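Putative NADPH:quinone reductase (Bacillus thuringiensis, PDB 3GMS) is of unproven function but probably reduces quinones with NADPH, as a medium-chain dehydrogenase/reductase built from a GroES-like catalytic domain and a Rossmann-type nucleotide-binding domain. Local coordinates at residues 129-134 with 264-269; 138-143 with 236-241; 145-150 with 213-218; 229-234 with 256-261. One frame throughout, in Å; residues are numbered along the deposited sequence.

Contact 1: residues 129-134 with 264-269; sequences PLTAWV and NIFHLR
Phe266 meets helix 127-139 with its ring, where Val134 CG1 touches ring atom CE1 at 3.7 Å and Thr131 CG2 approaches CE2 at 3.9 Å. Both methyls come in oblique to the ring. CG of Phe266 stands anti to its backbone N (chi1 180°), on a residue whose CB already points to the helix. Two residues on, Leu268 reaches the same helix surface with both methyls. Its CD1 lies 3.9 Å from Leu130 CD2, the two leucines crossing at about a right angle, while its CD2 comes to 3.5 Å from Thr131 OG1.

Thr131 is thus divided between the two: its methyl serves the phenylalanine and its hydroxyl oxygen meets the leucine methyl. The hydroxyl stands beside the backbone N (chi1 -62°) and hydrogen-bonds to the carbonyl of Ile127, one turn back in the helix, so its polar need is met although its neighbour across the contact is a hydrocarbon. Trp271 of helix 268-274 touches Leu130, Val134 and Phe266, and Tyr126 touches Leu268.

The segment 264-269 runs from the last strand of the parallel sheet, 262-265, into helix 268-274, with His267 as N-cap residue. Between the two segments the adhesion is apolar, resting on side-chain shape and burial rather than on directional bonds.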
# COMPACT_ATOMS: atom_id res chain seq x y z
N PRO A 129 1.79 -4.72 0.89
CA PRO A 129 2.33 -6.04 0.56
C PRO A 129 1.92 -6.49 -0.82
O PRO A 129 2.76 -6.99 -1.57
CB PRO A 129 1.74 -6.97 1.65
CG PRO A 129 1.49 -6.06 2.79
CD PRO A 129 0.99 -4.78 2.13
N LEU A 130 0.64 -6.34 -1.17
CA LEU A 130 0.24 -6.73 -2.52
C LEU A 130 0.95 -5.95 -3.65
O LEU A 130 1.37 -6.54 -4.62
CB LEU A 130 -1.27 -6.69 -2.67
CG LEU A 130 -1.87 -7.39 -3.87
CD1 LEU A 130 -1.57 -8.88 -3.90
CD2 LEU A 130 -3.37 -7.12 -3.83
N THR A 131 1.11 -4.64 -3.48
CA THR A 131 1.87 -3.80 -4.41
C THR A 131 3.33 -4.25 -4.52
O THR A 131 3.87 -4.43 -5.66
CB THR A 131 1.78 -2.30 -4.06
OG1 THR A 131 0.41 -1.89 -4.14
CG2 THR A 131 2.59 -1.46 -5.07
N ALA A 132 3.98 -4.46 -3.38
CA ALA A 132 5.37 -4.88 -3.38
C ALA A 132 5.51 -6.28 -4.05
O ALA A 132 6.37 -6.47 -4.90
CB ALA A 132 5.97 -4.88 -1.95
N TRP A 133 4.63 -7.22 -3.69
CA TRP A 133 4.68 -8.59 -4.20
C TRP A 133 4.44 -8.67 -5.71
O TRP A 133 5.18 -9.37 -6.44
CB TRP A 133 3.64 -9.47 -3.53
CG TRP A 133 3.62 -10.90 -4.08
CD1 TRP A 133 2.70 -11.43 -4.93
CD2 TRP A 133 4.57 -11.93 -3.82
NE1 TRP A 133 3.00 -12.76 -5.20
CE2 TRP A 133 4.16 -13.08 -4.54
CE3 TRP A 133 5.72 -12.00 -3.03
CZ2 TRP A 133 4.87 -14.29 -4.50
CZ3 TRP A 133 6.43 -13.22 -2.98
CH2 TRP A 133 5.99 -14.35 -3.72
N VAL A 134 3.37 -8.02 -6.15
CA VAL A 134 3.01 -7.98 -7.56
C VAL A 134 4.08 -7.30 -8.46
O VAL A 134 4.47 -7.87 -9.48
CB VAL A 134 1.57 -7.47 -7.79
CG1 VAL A 134 1.28 -7.32 -9.28
CG2 VAL A 134 0.56 -8.47 -7.21
N ASN A 264 6.80 2.16 -17.28
CA ASN A 264 5.38 1.89 -17.05
C ASN A 264 4.92 2.50 -15.76
O ASN A 264 5.74 2.90 -14.90
CB ASN A 264 5.09 0.39 -16.98
CG ASN A 264 5.26 -0.29 -18.31
OD1 ASN A 264 6.28 -0.92 -18.58
ND2 ASN A 264 4.27 -0.12 -19.19
N ILE A 265 3.60 2.54 -15.60
CA ILE A 265 2.96 3.03 -14.39
C ILE A 265 2.19 1.86 -13.79
O ILE A 265 1.41 1.21 -14.50
CB ILE A 265 1.95 4.18 -14.69
CG1 ILE A 265 2.61 5.38 -15.34
CG2 ILE A 265 1.30 4.67 -13.40
CD1 ILE A 265 2.53 5.43 -16.83
N PHE A 266 2.38 1.59 -12.50
CA PHE A 266 1.65 0.50 -11.85
C PHE A 266 0.51 1.04 -10.99
O PHE A 266 0.70 1.98 -10.20
CB PHE A 266 2.57 -0.35 -10.97
CG PHE A 266 1.85 -1.47 -10.28
CD1 PHE A 266 1.66 -2.69 -10.95
CD2 PHE A 266 1.38 -1.31 -8.97
CE1 PHE A 266 0.97 -3.73 -10.31
CE2 PHE A 266 0.68 -2.31 -8.33
CZ PHE A 266 0.48 -3.54 -8.99
N HIS A 267 -0.66 0.43 -11.13
CA HIS A 267 -1.86 0.76 -10.32
C HIS A 267 -2.41 -0.56 -9.78
O HIS A 267 -2.85 -1.40 -10.58
CB HIS A 267 -2.98 1.30 -11.23
CG HIS A 267 -2.64 2.55 -11.99
ND1 HIS A 267 -2.91 3.82 -11.51
CD2 HIS A 267 -2.08 2.74 -13.22
CE1 HIS A 267 -2.52 4.73 -12.38
NE2 HIS A 267 -2.00 4.10 -13.43
N LEU A 268 -2.47 -0.74 -8.46
CA LEU A 268 -3.17 -1.91 -7.90
C LEU A 268 -4.63 -1.99 -8.39
O LEU A 268 -5.17 -3.07 -8.66
CB LEU A 268 -3.12 -1.87 -6.37
CG LEU A 268 -3.17 -3.20 -5.62
CD1 LEU A 268 -2.22 -4.27 -6.19
CD2 LEU A 268 -2.87 -2.97 -4.13
N ARG A 269 -5.26 -0.83 -8.53
CA ARG A 269 -6.58 -0.70 -9.17
C ARG A 269 -6.70 -1.59 -10.43
O ARG A 269 -7.69 -2.33 -10.62
CB ARG A 269 -6.70 0.77 -9.62
CG ARG A 269 -8.02 1.24 -10.07
CD ARG A 269 -8.12 2.70 -9.68
NE ARG A 269 -7.33 3.55 -10.57
CZ ARG A 269 -7.73 3.87 -11.80
NH1 ARG A 269 -8.89 3.39 -12.26
NH2 ARG A 269 -6.98 4.66 -12.57

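Contact 2: residues 138-143 with 236-241; sequences ETLNLQ and NGHFLT
The imidazole of His238 carries Leu140 CD2 over one face, the methyl 3.6 Å above the plane and offset toward the rim on the CG and ND1 side. This is a CH-pi contact, with CD2 3.9 Å from the ring centroid and 25° off its normal. The carbonyl oxygen of Thr139 approaches the same ring obliquely, 3.4 Å from His238 CE1. NE2 is taken up by the side-chain oxygen of Asn264 on the neighbouring strand, a hydrogen bond that helps fix the rotation of the ring. His238 CG lies anti to the backbone N (chi1 -162°), and its side chain leaves the strand toward residues 138-143.

Two residues along the strand, Leu240 extends the apolar surface. Its CD1 lies 3.8 Å from Thr139 CG2, the two side chains crossing at about a right angle, and its CB is 4.2 Å from Leu140 CD2. That one leucine methyl therefore touches both the aromatic ring and the next inward-facing residue of the strand. Thr139 OG1 makes a weak hydrogen bond back to the carbonyl of Val134.

Asn141, with positive phi, is the first residue to leave helical angles, and the chain goes on to strand 147-150. Leu140 also rests on Ala216 and Ile218 of strand 214-219, and Phe266 touches both Thr139 and Leu240. The helix end and its exit loop thus pack on one face of the parallel sheet, across strands 214-219 and 237-241, while Phe239 points away and meets Ile255 of helix 252-257.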
# COMPACT_ATOMS: atom_id res chain seq x y z
N GLU A 138 5.56 -10.01 -10.85
CA GLU A 138 4.78 -9.99 -12.09
C GLU A 138 5.17 -8.86 -12.99
O GLU A 138 5.56 -9.09 -14.14
CB GLU A 138 3.28 -10.01 -11.79
CG GLU A 138 2.85 -11.30 -11.13
CD GLU A 138 1.34 -11.51 -11.13
OE1 GLU A 138 0.60 -10.81 -11.89
OE2 GLU A 138 0.89 -12.37 -10.35
N THR A 139 5.07 -7.62 -12.49
CA THR A 139 5.22 -6.46 -13.34
C THR A 139 6.68 -6.33 -13.79
O THR A 139 6.98 -6.10 -14.97
CB THR A 139 4.79 -5.17 -12.62
OG1 THR A 139 3.63 -5.44 -11.77
CG2 THR A 139 4.50 -4.08 -13.66
N LEU A 140 7.59 -6.51 -12.84
CA LEU A 140 9.02 -6.52 -13.17
C LEU A 140 9.55 -7.94 -13.39
O LEU A 140 10.57 -8.11 -14.06
CB LEU A 140 9.85 -5.81 -12.10
CG LEU A 140 9.57 -4.34 -11.80
CD1 LEU A 140 10.36 -3.95 -10.54
CD2 LEU A 140 9.92 -3.40 -12.96
N ASN A 141 8.86 -8.92 -12.82
CA ASN A 141 9.29 -10.31 -12.83
C ASN A 141 10.80 -10.45 -12.60
O ASN A 141 11.55 -10.93 -13.47
CB ASN A 141 8.91 -10.98 -14.15
CG ASN A 141 9.15 -12.46 -14.13
OD1 ASN A 141 9.28 -13.07 -13.07
ND2 ASN A 141 9.23 -13.06 -15.32
N LEU A 142 11.23 -10.00 -11.42
CA LEU A 142 12.66 -9.95 -11.09
C LEU A 142 13.24 -11.34 -11.03
O LEU A 142 12.64 -12.28 -10.50
CB LEU A 142 12.91 -9.22 -9.78
CG LEU A 142 12.53 -7.72 -9.73
CD1 LEU A 142 12.47 -7.29 -8.24
CD2 LEU A 142 13.46 -6.84 -10.58
N GLN A 143 14.46 -11.45 -11.53
CA GLN A 143 15.19 -12.71 -11.58
C GLN A 143 16.24 -12.73 -10.50
O GLN A 143 16.63 -11.69 -9.98
CB GLN A 143 15.85 -12.88 -12.97
CG GLN A 143 14.85 -13.05 -14.13
CD GLN A 143 13.80 -14.13 -13.87
OE1 GLN A 143 14.13 -15.31 -13.71
NE2 GLN A 143 12.54 -13.74 -13.85
N ASN A 236 17.51 -0.84 -21.71
CA ASN A 236 16.53 -1.92 -21.68
C ASN A 236 16.13 -2.39 -20.28
O ASN A 236 15.49 -3.45 -20.13
CB ASN A 236 16.94 -3.10 -22.57
CG ASN A 236 17.26 -2.64 -23.99
OD1 ASN A 236 18.25 -3.05 -24.58
ND2 ASN A 236 16.44 -1.73 -24.51
N GLY A 237 16.50 -1.60 -19.27
CA GLY A 237 16.07 -1.86 -17.89
C GLY A 237 14.62 -1.41 -17.79
O GLY A 237 14.12 -0.73 -18.70
N HIS A 238 13.98 -1.72 -16.67
CA HIS A 238 12.55 -1.49 -16.55
C HIS A 238 12.30 -0.50 -15.42
O HIS A 238 12.65 -0.77 -14.25
CB HIS A 238 11.86 -2.83 -16.30
CG HIS A 238 10.38 -2.82 -16.59
ND1 HIS A 238 9.61 -3.97 -16.60
CD2 HIS A 238 9.53 -1.80 -16.87
CE1 HIS A 238 8.36 -3.66 -16.88
NE2 HIS A 238 8.28 -2.34 -17.05
N PHE A 239 11.67 0.63 -15.77
CA PHE A 239 11.36 1.71 -14.83
C PHE A 239 9.85 1.66 -14.57
O PHE A 239 9.05 1.59 -15.52
CB PHE A 239 11.72 3.05 -15.43
CG PHE A 239 11.37 4.24 -14.58
CD1 PHE A 239 12.15 4.58 -13.48
CD2 PHE A 239 10.28 5.05 -14.90
CE1 PHE A 239 11.86 5.71 -12.72
CE2 PHE A 239 9.98 6.20 -14.16
CZ PHE A 239 10.76 6.52 -13.03
N LEU A 240 9.49 1.62 -13.30
CA LEU A 240 8.07 1.53 -12.93
C LEU A 240 7.70 2.63 -11.92
O LEU A 240 8.39 2.80 -10.91
CB LEU A 240 7.79 0.14 -12.36
CG LEU A 240 6.35 -0.26 -12.05
CD1 LEU A 240 5.57 -0.46 -13.39
CD2 LEU A 240 6.36 -1.54 -11.25
N THR A 241 6.63 3.39 -12.15
CA THR A 241 6.24 4.35 -11.12
C THR A 241 5.09 3.76 -10.31
O THR A 241 4.22 3.04 -10.86
CB THR A 241 5.86 5.74 -11.65
OG1 THR A 241 4.69 5.64 -12.45
CG2 THR A 241 6.96 6.33 -12.49

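Contact 3: residues 145-150 with 213-218; sequences NDVLLV and GADAAI
Val147 and Asp215 begin the pairing with a bond from backbone to side chain: Val147 N donates to Asp215 OD2 at 2.8 Å, nearly straight at 168°, using the anti lone pair of that oxygen. In return Val147 O accepts from two successive amides, Asp215 N at 2.9 Å and Ala216 N at 3.1 Å, where the second strand turns a corner. Further on the ladder is regular: Leu149 N donates to Ala216 O and Leu149 O accepts from Ile218 N at 2.7 Å.

Around the backbone, Leu149 CG packs 3.6 Å from Ala214 CB, and Leu149 CB also meets Ala217 CB. On the other face Leu148 CD1 lies 3.8 Å from Ala216 CB and extends to Ile218 CG1.

Asp215 is held from outside as well, since OD1 forms a salt bridge with Arg234. That bridge probably offsets the nearness of Asp146, whose OD1 is 3.8 Å from Asp215 OD2; Asp146 OD2 accepts from the backbone N of Gln143. Leu233 backs Leu149, Ala214 and Ala217, while Phe161 of helix 156-168 covers Val150 and Ile218.

Strands 147-150 and 214-219 run parallel, their short segments 20° apart, at the centre of a six-stranded sheet of order 3-2-1-4-5-6. Neighbouring first and fourth strands at the middle are the signature of the Rossmann fold, as expected of a zinc-binding dehydrogenase relative.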
# COMPACT_ATOMS: atom_id res chain seq x y z
N ASN A 145 19.36 -12.37 -8.50
CA ASN A 145 20.48 -11.42 -8.59
C ASN A 145 20.23 -10.12 -9.37
O ASN A 145 21.14 -9.30 -9.53
CB ASN A 145 21.76 -12.13 -9.07
CG ASN A 145 22.21 -13.20 -8.10
OD1 ASN A 145 22.12 -13.04 -6.87
ND2 ASN A 145 22.65 -14.32 -8.64
N ASP A 146 19.00 -9.90 -9.83
CA ASP A 146 18.72 -8.61 -10.44
C ASP A 146 18.95 -7.52 -9.41
O ASP A 146 18.80 -7.74 -8.20
CB ASP A 146 17.27 -8.47 -10.98
CG ASP A 146 17.05 -9.18 -12.32
OD1 ASP A 146 18.04 -9.48 -13.04
OD2 ASP A 146 15.87 -9.43 -12.66
N VAL A 147 19.29 -6.34 -9.92
CA VAL A 147 19.48 -5.16 -9.10
C VAL A 147 18.27 -4.21 -9.22
O VAL A 147 18.00 -3.67 -10.31
CB VAL A 147 20.72 -4.46 -9.50
CG1 VAL A 147 20.97 -3.30 -8.60
CG2 VAL A 147 21.87 -5.45 -9.46
N LEU A 148 17.55 -4.05 -8.10
CA LEU A 148 16.34 -3.20 -8.04
C LEU A 148 16.66 -1.92 -7.27
O LEU A 148 17.27 -2.00 -6.18
CB LEU A 148 15.21 -3.96 -7.32
CG LEU A 148 13.94 -3.13 -7.12
CD1 LEU A 148 13.32 -2.88 -8.48
CD2 LEU A 148 12.95 -3.87 -6.20
N LEU A 149 16.30 -0.77 -7.84
CA LEU A 149 16.33 0.53 -7.13
C LEU A 149 14.91 0.86 -6.65
O LEU A 149 13.95 0.73 -7.43
CB LEU A 149 16.75 1.65 -8.07
CG LEU A 149 18.06 1.43 -8.87
CD1 LEU A 149 18.37 2.63 -9.73
CD2 LEU A 149 19.24 1.14 -7.91
N VAL A 150 14.80 1.32 -5.40
CA VAL A 150 13.50 1.79 -4.86
C VAL A 150 13.75 3.10 -4.12
O VAL A 150 14.50 3.12 -3.13
CB VAL A 150 12.90 0.76 -3.90
CG1 VAL A 150 11.53 1.30 -3.34
CG2 VAL A 150 12.66 -0.60 -4.61
N GLY A 213 24.70 -0.06 -14.50
CA GLY A 213 23.36 0.42 -14.12
C GLY A 213 22.55 -0.73 -13.55
O GLY A 213 22.92 -1.90 -13.71
N ALA A 214 21.45 -0.38 -12.87
CA ALA A 214 20.56 -1.36 -12.28
C ALA A 214 19.63 -1.96 -13.32
O ALA A 214 19.49 -1.40 -14.41
CB ALA A 214 19.73 -0.70 -11.17
N ASP A 215 18.98 -3.06 -12.95
CA ASP A 215 18.06 -3.78 -13.82
C ASP A 215 16.66 -3.20 -13.84
O ASP A 215 16.02 -3.20 -14.88
CB ASP A 215 18.01 -5.24 -13.46
CG ASP A 215 19.35 -5.92 -13.61
OD1 ASP A 215 19.83 -6.04 -14.77
OD2 ASP A 215 19.95 -6.28 -12.59
N ALA A 216 16.19 -2.72 -12.68
CA ALA A 216 14.84 -2.20 -12.56
C ALA A 216 14.79 -1.10 -11.49
O ALA A 216 15.68 -1.02 -10.61
CB ALA A 216 13.87 -3.32 -12.22
N ALA A 217 13.78 -0.24 -11.58
CA ALA A 217 13.62 0.83 -10.60
C ALA A 217 12.15 1.07 -10.32
O ALA A 217 11.31 0.95 -11.23
CB ALA A 217 14.27 2.11 -11.05
N ILE A 218 11.85 1.37 -9.05
CA ILE A 218 10.48 1.69 -8.63
C ILE A 218 10.51 3.08 -8.04
O ILE A 218 11.16 3.31 -7.01
CB ILE A 218 9.91 0.61 -7.66
CG1 ILE A 218 9.88 -0.74 -8.40
CG2 ILE A 218 8.49 1.04 -7.17
CD1 ILE A 218 9.24 -1.90 -7.64

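Contact 4: residues 229-234 with 256-261; sequences LAFSLR and VTKAKV
Ala259 CB sits over the centre of the Phe231 ring, 3.6 Å above its plane and only 8° off the normal from the centroid, a close CH-pi contact. Equally snug is the inner side, where Val261 CG1, the branch anti to the carbonyl carbon (chi1 -51°), rests against Leu233 CB (3.8 Å) and Arg234 O (3.6 Å); it also nears the carbonyl of Ala230. Ile255 touches both Ala230 and Val261 and continues this buried packing.

Within the Rossmann-type domain, helix 223-231 comes before strand 237-241 and helix 252-257 before strand 262-265, the latter pair linked through Lys260 with its positive phi. The contact joins the stretches by which these helices lead back to the sheet.

Toward solvent the fit relaxes. Lys258, bent along its chain, brings NZ obliquely to 3.8 Å from Phe231 CZ, and its CB lies equally near, 3.8 Å from the same CZ; the salt bridge of NZ is with Glu254. A water joins the two backbones, donating to Leu233 O at 2.8 Å and to Ala259 O at 2.7 Å. Lys260 turns its end away from the contact, and its NZ bonds to the carbonyl oxygen of Thr257.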
# COMPACT_ATOMS: atom_id res chain seq x y z
N LEU A 229 16.45 8.45 -11.13
CA LEU A 229 16.33 7.02 -10.88
C LEU A 229 16.27 6.19 -12.19
O LEU A 229 16.88 5.11 -12.29
CB LEU A 229 15.11 6.70 -10.00
CG LEU A 229 15.12 5.37 -9.23
CD1 LEU A 229 16.11 5.41 -8.02
CD2 LEU A 229 13.70 5.04 -8.74
N ALA A 230 15.52 6.69 -13.17
CA ALA A 230 15.40 6.01 -14.47
C ALA A 230 16.77 6.00 -15.16
O ALA A 230 17.18 5.01 -15.72
CB ALA A 230 14.39 6.74 -15.34
N PHE A 231 17.46 7.12 -15.10
CA PHE A 231 18.79 7.17 -15.73
C PHE A 231 19.84 6.31 -15.06
O PHE A 231 20.95 6.11 -15.63
CB PHE A 231 19.24 8.62 -15.83
CG PHE A 231 18.73 9.32 -17.07
CD1 PHE A 231 17.41 9.77 -17.14
CD2 PHE A 231 19.58 9.52 -18.17
CE1 PHE A 231 16.92 10.43 -18.28
CE2 PHE A 231 19.11 10.18 -19.33
CZ PHE A 231 17.77 10.63 -19.39
N SER A 232 19.56 5.79 -13.87
CA SER A 232 20.50 4.87 -13.22
C SER A 232 20.28 3.42 -13.63
O SER A 232 20.92 2.51 -13.11
CB SER A 232 20.47 5.02 -11.70
OG SER A 232 20.64 6.37 -11.31
N LEU A 233 19.38 3.20 -14.57
CA LEU A 233 19.19 1.84 -15.09
C LEU A 233 20.01 1.55 -16.34
O LEU A 233 20.27 2.46 -17.12
CB LEU A 233 17.72 1.62 -15.48
CG LEU A 233 16.81 1.86 -14.28
CD1 LEU A 233 15.36 1.80 -14.76
CD2 LEU A 233 17.10 0.84 -13.22
N ARG A 234 20.32 0.28 -16.54
CA ARG A 234 20.94 -0.18 -17.78
C ARG A 234 19.98 0.07 -18.95
O ARG A 234 18.75 0.18 -18.74
CB ARG A 234 21.30 -1.66 -17.68
CG ARG A 234 20.13 -2.65 -17.56
CD ARG A 234 20.65 -4.06 -17.52
NE ARG A 234 19.60 -5.05 -17.26
CZ ARG A 234 18.65 -5.43 -18.12
NH1 ARG A 234 18.57 -4.89 -19.33
NH2 ARG A 234 17.75 -6.35 -17.75
N VAL A 256 12.87 7.33 -22.33
CA VAL A 256 12.83 6.37 -23.45
C VAL A 256 13.93 6.62 -24.49
O VAL A 256 14.62 5.68 -24.90
CB VAL A 256 11.42 6.31 -24.14
CG1 VAL A 256 11.46 5.54 -25.47
CG2 VAL A 256 10.41 5.68 -23.20
N THR A 257 14.10 7.87 -24.90
CA THR A 257 14.97 8.18 -26.04
C THR A 257 16.42 8.38 -25.59
O THR A 257 17.33 7.89 -26.25
CB THR A 257 14.47 9.40 -26.86
OG1 THR A 257 14.67 10.61 -26.11
CG2 THR A 257 12.99 9.26 -27.20
N LYS A 258 16.62 9.06 -24.46
CA LYS A 258 17.97 9.31 -23.92
C LYS A 258 18.53 8.16 -23.05
O LYS A 258 19.69 7.75 -23.23
CB LYS A 258 18.05 10.67 -23.19
CG LYS A 258 17.61 11.88 -24.05
CD LYS A 258 18.60 13.06 -24.04
CE LYS A 258 18.30 14.13 -22.99
NZ LYS A 258 18.49 13.66 -21.58
N ALA A 259 17.73 7.63 -22.13
CA ALA A 259 18.21 6.56 -21.25
C ALA A 259 17.95 5.15 -21.79
O ALA A 259 18.52 4.18 -21.28
CB ALA A 259 17.66 6.73 -19.83
N LYS A 260 17.11 5.04 -22.82
CA LYS A 260 16.82 3.73 -23.47
C LYS A 260 16.18 2.69 -22.55
O LYS A 260 16.45 1.50 -22.69
CB LYS A 260 18.08 3.12 -24.15
CG LYS A 260 18.44 3.62 -25.55
CD LYS A 260 18.98 5.06 -25.51
CE LYS A 260 19.79 5.41 -26.76
NZ LYS A 260 19.52 6.83 -27.14
N VAL A 261 15.34 3.14 -21.61
CA VAL A 261 14.71 2.20 -20.67
C VAL A 261 13.24 2.06 -20.99
O VAL A 261 12.66 2.96 -21.60
CB VAL A 261 14.89 2.61 -19.18
CG1 VAL A 261 16.37 2.88 -18.84
CG2 VAL A 261 14.06 3.76 -18.81
O HOH W 1 20.66 3.62 -19.66

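How the contacts relate
All four contacts involve the Rossmann-type domain. Contact 3 pairs its central strands, and contact 2, their centres about 8 Å apart, packs the end of helix 127-139 over the adjoining strand 237-241. Contact 1 uses the same helix, its centre about 11 Å from that of contact 2. Contact 4 lies outermost, its centre about 12 Å from that of contact 3, to which the Asp215-Arg234 salt bridge ties it. Along the chain, contact 3 nests inside contact 2, contacts 2 and 4 cross, and contact 1 encloses them all. Helix 127-139, which precedes the first sheet strand, thereby packs where the last, 262-265, leads into helix 268-274.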